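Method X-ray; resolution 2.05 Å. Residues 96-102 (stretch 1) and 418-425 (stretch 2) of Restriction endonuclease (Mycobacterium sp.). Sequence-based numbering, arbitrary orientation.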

ATOM      1  N   HIS A  96      -9.351  -3.869 -30.342  1.00 63.96           N
ATOM      2  CA  HIS A  96      -8.724  -3.579 -31.628  1.00 61.83           C
ATOM      3  C   HIS A  96      -8.754  -2.084 -31.936  1.00 62.26           C
ATOM      4  O   HIS A  96      -8.811  -1.681 -33.098  1.00 62.45           O
ATOM      5  CB  HIS A  96      -9.411  -4.363 -32.748  1.00 54.69           C
ATOM      6  N   GLU A  97      -8.712  -1.267 -30.888  1.00 60.14           N
ATOM      7  CA  GLU A  97      -8.768   0.184 -31.040  1.00 53.59           C
ATOM      8  C   GLU A  97      -7.420   0.762 -31.459  1.00 50.15           C
ATOM      9  O   GLU A  97      -6.371   0.321 -30.989  1.00 50.16           O
ATOM     10  CB  GLU A  97      -9.246   0.836 -29.749  1.00 40.31           C
ATOM     11  N   THR A  98      -7.457   1.754 -32.345  1.00 43.87           N
ATOM     12  CA  THR A  98      -6.242   2.416 -32.804  1.00 42.63           C
ATOM     13  C   THR A  98      -6.050   3.758 -32.103  1.00 37.63           C
ATOM     14  O   THR A  98      -4.947   4.306 -32.084  1.00 35.86           O
ATOM     15  CB  THR A  98      -6.253   2.630 -34.331  1.00 42.49           C
ATOM     16  OG1 THR A  98      -7.452   3.317 -34.711  1.00 37.27           O
ATOM     17  CG2 THR A  98      -6.188   1.294 -35.056  1.00 39.83           C
ATOM     18  N   ASN A  99      -7.129   4.281 -31.530  1.00 35.92           N
ATOM     19  CA  ASN A  99      -7.076   5.533 -30.785  1.00 27.66           C
ATOM     20  C   ASN A  99      -6.807   5.288 -29.305  1.00 26.56           C
ATOM     21  O   ASN A  99      -7.629   4.687 -28.614  1.00 26.87           O
ATOM     22  CB  ASN A  99      -8.379   6.317 -30.964  1.00 21.63           C
ATOM     23  CG  ASN A  99      -8.366   7.651 -30.238  1.00 25.46           C
ATOM     24  OD1 ASN A  99      -7.305   8.209 -29.956  1.00 24.26           O
ATOM     25  ND2 ASN A  99      -9.550   8.170 -29.935  1.00 20.03           N
ATOM     26  N   PRO A 100      -5.648   5.754 -28.815  1.00 24.40           N
ATOM     27  CA  PRO A 100      -5.233   5.571 -27.419  1.00 20.57           C
ATOM     28  C   PRO A 100      -6.185   6.242 -26.432  1.00 19.53           C
ATOM     29  O   PRO A 100      -6.186   5.898 -25.250  1.00 22.47           O
ATOM     30  CB  PRO A 100      -3.862   6.255 -27.369  1.00 25.28           C
ATOM     31  CG  PRO A 100      -3.382   6.253 -28.781  1.00 26.51           C
ATOM     32  CD  PRO A 100      -4.613   6.437 -29.609  1.00 24.81           C
ATOM     33  N   TRP A 101      -6.981   7.191 -26.914  1.00 18.80           N
ATOM     34  CA  TRP A 101      -7.934   7.891 -26.061  1.00 17.78           C
ATOM     35  C   TRP A 101      -9.367   7.458 -26.348  1.00 15.99           C
ATOM     36  O   TRP A 101     -10.266   8.289 -26.478  1.00 20.17           O
ATOM     37  CB  TRP A 101      -7.783   9.405 -26.214  1.00 14.70           C
ATOM     38  CG  TRP A 101      -6.473   9.919 -25.706  1.00 16.99           C
ATOM     39  CD1 TRP A 101      -6.199  10.352 -24.441  1.00 18.90           C
ATOM     40  CD2 TRP A 101      -5.254  10.047 -26.447  1.00 16.55           C
ATOM     41  NE1 TRP A 101      -4.885  10.743 -24.350  1.00 19.66           N
ATOM     42  CE2 TRP A 101      -4.283  10.567 -25.568  1.00 16.50           C
ATOM     43  CE3 TRP A 101      -4.889   9.774 -27.769  1.00 18.79           C
ATOM     44  CZ2 TRP A 101      -2.974  10.820 -25.967  1.00 17.43           C
ATOM     45  CZ3 TRP A 101      -3.588  10.026 -28.164  1.00 18.01           C
ATOM     46  CH2 TRP A 101      -2.646  10.543 -27.266  1.00 16.92           C
ATOM     47  N   HIS A 102      -9.572   6.150 -26.448  1.00 18.25           N
ATOM     48  CA  HIS A 102     -10.905   5.595 -26.630  1.00 16.90           C
ATOM     49  C   HIS A 102     -11.589   5.471 -25.276  1.00 19.00           C
ATOM     50  O   HIS A 102     -10.926   5.459 -24.240  1.00 19.31           O
ATOM     51  CB  HIS A 102     -10.823   4.224 -27.304  1.00 16.99           C
ATOM     52  CG  HIS A 102     -10.093   3.199 -26.494  1.00 22.84           C
ATOM     53  ND1 HIS A 102      -8.728   3.026 -26.566  1.00 21.64           N
ATOM     54  CD2 HIS A 102     -10.540   2.292 -25.592  1.00 19.63           C
ATOM     55  CE1 HIS A 102      -8.364   2.056 -25.746  1.00 20.65           C
ATOM     56  NE2 HIS A 102      -9.445   1.594 -25.143  1.00 21.42           N
ATOM     57  N   VAL A 418       2.173   1.811 -23.557  1.00 16.40           N
ATOM     58  CA  VAL A 418       3.286   2.262 -24.386  1.00 16.26           C
ATOM     59  C   VAL A 418       2.795   3.089 -25.573  1.00 16.94           C
ATOM     60  O   VAL A 418       3.361   4.137 -25.885  1.00 18.50           O
ATOM     61  CB  VAL A 418       4.143   1.071 -24.880  1.00 17.91           C
ATOM     62  CG1 VAL A 418       4.986   1.467 -26.078  1.00 17.94           C
ATOM     63  CG2 VAL A 418       5.024   0.551 -23.753  1.00 14.31           C
ATOM     64  N   ARG A 419       1.732   2.622 -26.220  1.00 20.46           N
ATOM     65  CA  ARG A 419       1.135   3.358 -27.331  1.00 19.55           C
ATOM     66  C   ARG A 419       0.637   4.733 -26.893  1.00 17.82           C
ATOM     67  O   ARG A 419       0.850   5.730 -27.590  1.00 18.64           O
ATOM     68  CB  ARG A 419      -0.000   2.554 -27.966  1.00 22.09           C
ATOM     69  CG  ARG A 419       0.468   1.517 -28.973  1.00 26.94           C
ATOM     70  CD  ARG A 419      -0.679   0.637 -29.435  1.00 25.87           C
ATOM     71  NE  ARG A 419      -1.886   1.409 -29.710  1.00 33.32           N
ATOM     72  CZ  ARG A 419      -2.150   2.000 -30.871  1.00 32.36           C
ATOM     73  NH1 ARG A 419      -1.288   1.909 -31.873  1.00 36.90           N
ATOM     74  NH2 ARG A 419      -3.276   2.682 -31.027  1.00 37.76           N
ATOM     75  N   ARG A 420      -0.016   4.784 -25.736  1.00 17.59           N
ATOM     76  CA  ARG A 420      -0.492   6.053 -25.187  1.00 18.84           C
ATOM     77  C   ARG A 420       0.669   7.011 -24.914  1.00 15.21           C
ATOM     78  O   ARG A 420       0.623   8.180 -25.298  1.00 18.61           O
ATOM     79  CB  ARG A 420      -1.291   5.820 -23.903  1.00 20.80           C
ATOM     80  CG  ARG A 420      -2.048   7.045 -23.412  1.00 27.32           C
ATOM     81  CD  ARG A 420      -2.629   6.831 -22.019  1.00 25.72           C
ATOM     82  NE  ARG A 420      -3.348   5.565 -21.905  1.00 29.06           N
ATOM     83  CZ  ARG A 420      -2.927   4.529 -21.185  1.00 32.70           C
ATOM     84  NH1 ARG A 420      -1.794   4.610 -20.504  1.00 27.46           N
ATOM     85  NH2 ARG A 420      -3.644   3.414 -21.141  1.00 33.77           N
ATOM     86  N   MET A 421       1.705   6.502 -24.252  1.00 14.21           N
ATOM     87  CA  MET A 421       2.896   7.283 -23.925  1.00 17.33           C
ATOM     88  C   MET A 421       3.546   7.859 -25.175  1.00 16.06           C
ATOM     89  O   MET A 421       3.861   9.049 -25.241  1.00 16.56           O
ATOM     90  CB  MET A 421       3.917   6.409 -23.191  1.00 14.68           C
ATOM     91  CG  MET A 421       3.493   5.966 -21.800  1.00 17.95           C
ATOM     92  SD  MET A 421       4.493   4.598 -21.174  1.00 18.09           S
ATOM     93  CE  MET A 421       6.139   5.295 -21.272  1.00 13.46           C
ATOM     94  N   VAL A 422       3.746   6.998 -26.165  1.00 15.78           N
ATOM     95  CA  VAL A 422       4.395   7.381 -27.409  1.00 18.03           C
ATOM     96  C   VAL A 422       3.572   8.407 -28.185  1.00 16.27           C
ATOM     97  O   VAL A 422       4.112   9.394 -28.690  1.00 15.81           O
ATOM     98  CB  VAL A 422       4.681   6.141 -28.282  1.00 16.40           C
ATOM     99  CG1 VAL A 422       4.994   6.541 -29.702  1.00 19.11           C
ATOM    100  CG2 VAL A 422       5.826   5.338 -27.689  1.00 14.45           C
ATOM    101  N   GLN A 423       2.264   8.185 -28.265  1.00 16.33           N
ATOM    102  CA  GLN A 423       1.385   9.117 -28.966  1.00 16.50           C
ATOM    103  C   GLN A 423       1.288  10.471 -28.262  1.00 17.09           C
ATOM    104  O   GLN A 423       1.142  11.506 -28.912  1.00 16.35           O
ATOM    105  CB  GLN A 423      -0.010   8.514 -29.146  1.00 17.97           C
ATOM    106  CG  GLN A 423      -0.090   7.451 -30.230  1.00 17.44           C
ATOM    107  CD  GLN A 423       0.090   8.023 -31.625  1.00 16.26           C
ATOM    108  OE1 GLN A 423      -0.212   9.191 -31.872  1.00 16.55           O
ATOM    109  NE2 GLN A 423       0.585   7.202 -32.541  1.00 18.20           N
ATOM    110  N   ALA A 424       1.378  10.461 -26.936  1.00 16.86           N
ATOM    111  CA  ALA A 424       1.193  11.681 -26.156  1.00 14.19           C
ATOM    112  C   ALA A 424       2.493  12.428 -25.864  1.00 14.22           C
ATOM    113  O   ALA A 424       2.464  13.560 -25.383  1.00 13.12           O
ATOM    114  CB  ALA A 424       0.455  11.372 -24.858  1.00 13.08           C
ATOM    115  N   ASN A 425       3.632  11.804 -26.153  1.00 17.49           N
ATOM    116  CA  ASN A 425       4.917  12.420 -25.828  1.00 15.49           C
ATOM    117  C   ASN A 425       5.902  12.553 -26.989  1.00 14.39           C
ATOM    118  O   ASN A 425       6.678  13.507 -27.040  1.00 12.70           O
ATOM    119  CB  ASN A 425       5.586  11.686 -24.665  1.00 14.33           C
ATOM    120  CG  ASN A 425       4.781  11.768 -23.388  1.00 14.77           C
ATOM    121  OD1 ASN A 425       4.750  12.805 -22.727  1.00 18.18           O
ATOM    122  ND2 ASN A 425       4.124  10.670 -23.031  1.00 15.86           N
TER

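Residues 96-102 follow an irregular path without helix or strand, whereas residues 418-425 belong to a helix that begins earlier in the chain. Backbone hydrogen bonds of 2.9 Å from Val 422 N to Val 418 O, Gln 423 N to Arg 419 O and Ala 424 N to Arg 420 O maintain the helix, so that Arg 419, Arg 420, Gln 423 and Ala 424 lie together on the surface met by the loop. The backbones come nearest at Pro 100 and Arg 420, whose CA atoms are 5.3 Å apart, and the contact buries 320 Å² in total.

Pro 100 points its CA-to-CB bond toward the helix and packs closely against it. Its CB lies 4.0 Å from Arg 420 CA, and its CG is 3.8 Å from Gln 423 CG; the compact ring thus meets the aliphatic part of the glutamine, whose OE1 is hydrogen-bonded elsewhere in the structure. Trp 101 starts sideways, but with chi1 at -66° (m) its indole reaches the helix. Trp 101 CZ2 approaches Ala 424 CB to 3.6 Å, with the methyl group at the ring edge, and Trp 101 CH2 lies 3.8 Å from Gln 423 CB. The small alanine lets the broad ring come close to the helix.

The polar link is made by Arg 419. Its long side chain also leaves the backbone sideways, yet its end reaches the loop, where NH2 donates a weak hydrogen bond to Thr 98 O (2.6 Å, 121°). The carbonyl oxygen sits at the guanidinium edge, so this link depends on the loop backbone rather than the threonine hydroxyl.

Within the loop, His 102 ND1 donates to Asn 99 O at 2.9 Å, and Trp 101 N makes a weak hydrogen bond to Asn 99 OD1 at 3.2 Å, bracing the turn that presents Pro 100 and Trp 101.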